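Local structure of myosin-I heavy chain (Dictyostelium discoideum, 5EJR) at residues 106-111 / 138-143. The protein is an actin-based class VII motor with ATPase activity, involved in early phagocytosis and adhesion, represented here by a MyTH4-FERM domain of its tail. Numbering follows the deposited sequence. Where two conformers were deposited one is given.
Sequences EIYCQA and FSPSDS
F138 meets Y108 in two ways, one polar and one apolar. Its carbonyl O accepts a hydrogen bond from Y108 OH at 2.8 Å; the C=O...O angle of 163° places the hydroxyl nearly in line with the carbonyl, and the acceptor itself lies at the edge of the tyrosine ring, near its plane. The phenyl ring, with CG set between the backbone N and the carbonyl carbon (chi1 47°), brings CE1 to 4.0 Å from Y108 CE2. At S139 the CA-CB bond points away from helix 104-113, and OG donates to P140 O over 2.7 Å, lying in the plane of that carbonyl, on a lone pair. Both segments belong to the helical MyTH4 domain: Y108 projects from helix 104-113 onto the loop joining helices 121-137 and 142-159, where the side chains of L134 and L177 also touch it and the ring of F148 meets it edge-to-face. P140 then covers one face of the Y108 ring in a CH-pi contact, its CB 4.2 Å from the ring centroid and 22° off the normal, displaced toward the CD2-CE2 rim. S141, the N-cap of helix 142-159, uses OG to bond both L144 N and the carboxylate of D105, a residue of helix 104-113.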
# COMPACT_ATOMS: atom_id res chain seq x y z
N GLU A 106 1.83 20.28 20.13
CA GLU A 106 3.00 21.04 19.76
C GLU A 106 3.20 21.08 18.24
O GLU A 106 3.62 22.12 17.71
CB GLU A 106 4.23 20.48 20.49
CG GLU A 106 5.26 21.54 20.83
CD GLU A 106 6.18 21.93 19.69
OE1 GLU A 106 6.33 21.12 18.75
OE2 GLU A 106 6.77 23.03 19.76
N ILE A 107 2.88 19.98 17.52
CA ILE A 107 3.00 19.93 16.07
C ILE A 107 1.96 20.88 15.44
O ILE A 107 2.35 21.70 14.60
CB ILE A 107 3.00 18.50 15.46
CG1 ILE A 107 4.20 17.70 16.01
CG2 ILE A 107 3.08 18.58 13.92
CD1 ILE A 107 4.22 16.18 15.67
N TYR A 108 0.68 20.82 15.93
CA TYR A 108 -0.45 21.64 15.47
C TYR A 108 -0.21 23.14 15.72
O TYR A 108 -0.53 23.95 14.86
CB TYR A 108 -1.75 21.22 16.19
CG TYR A 108 -2.53 20.14 15.48
CD1 TYR A 108 -3.46 20.45 14.49
CD2 TYR A 108 -2.41 18.80 15.87
CE1 TYR A 108 -4.22 19.46 13.87
CE2 TYR A 108 -3.14 17.80 15.23
CZ TYR A 108 -4.05 18.13 14.24
OH TYR A 108 -4.81 17.14 13.67
N CYS A 109 0.35 23.49 16.90
CA CYS A 109 0.68 24.87 17.26
C CYS A 109 1.82 25.40 16.40
O CYS A 109 1.70 26.51 15.91
CB CYS A 109 1.00 25.00 18.75
SG CYS A 109 -0.42 24.68 19.83
N GLN A 110 2.89 24.59 16.14
CA GLN A 110 4.00 25.04 15.28
C GLN A 110 3.54 25.31 13.86
O GLN A 110 4.04 26.24 13.22
CB GLN A 110 5.14 24.01 15.20
CG GLN A 110 6.00 23.87 16.45
CD GLN A 110 7.12 22.86 16.26
OE1 GLN A 110 7.25 22.19 15.22
NE2 GLN A 110 8.00 22.77 17.24
N ALA A 111 2.63 24.44 13.33
CA ALA A 111 2.14 24.55 11.96
C ALA A 111 1.29 25.81 11.86
O ALA A 111 1.53 26.62 10.96
CB ALA A 111 1.33 23.32 11.58
N PHE A 138 -4.13 12.16 13.05
CA PHE A 138 -4.38 12.13 14.49
C PHE A 138 -5.03 13.41 14.96
O PHE A 138 -4.89 14.46 14.34
CB PHE A 138 -3.08 11.83 15.28
CG PHE A 138 -1.88 12.63 14.85
CD1 PHE A 138 -1.72 13.95 15.26
CD2 PHE A 138 -0.95 12.10 13.97
CE1 PHE A 138 -0.64 14.72 14.81
CE2 PHE A 138 0.14 12.87 13.53
CZ PHE A 138 0.28 14.17 13.95
N SER A 139 -5.76 13.30 16.05
CA SER A 139 -6.47 14.40 16.65
C SER A 139 -5.52 15.20 17.55
O SER A 139 -4.63 14.60 18.17
CB SER A 139 -7.60 13.82 17.50
OG SER A 139 -8.28 14.80 18.27
N PRO A 140 -5.72 16.53 17.73
CA PRO A 140 -4.98 17.22 18.80
C PRO A 140 -5.64 16.76 20.12
O PRO A 140 -6.69 16.11 20.07
CB PRO A 140 -5.23 18.70 18.52
CG PRO A 140 -6.52 18.75 17.79
CD PRO A 140 -6.74 17.42 17.12
N SER A 141 -5.07 17.11 21.30
CA SER A 141 -5.67 16.73 22.58
C SER A 141 -7.13 17.21 22.67
O SER A 141 -7.51 18.15 21.97
CB SER A 141 -4.86 17.27 23.76
OG SER A 141 -4.91 18.68 23.83
N ASP A 142 -7.92 16.57 23.53
CA ASP A 142 -9.32 16.95 23.76
C ASP A 142 -9.40 18.39 24.28
O ASP A 142 -10.36 19.10 23.99
CB ASP A 142 -9.96 15.96 24.73
CG ASP A 142 -9.75 14.51 24.31
OD1 ASP A 142 -8.62 13.99 24.52
OD2 ASP A 142 -10.68 13.93 23.72
N SER A 143 -8.34 18.82 25.00
CA SER A 143 -8.19 20.17 25.54
C SER A 143 -7.98 21.19 24.42
O SER A 143 -8.59 22.25 24.46
CB SER A 143 -7.02 20.22 26.51
OG SER A 143 -6.79 21.54 26.97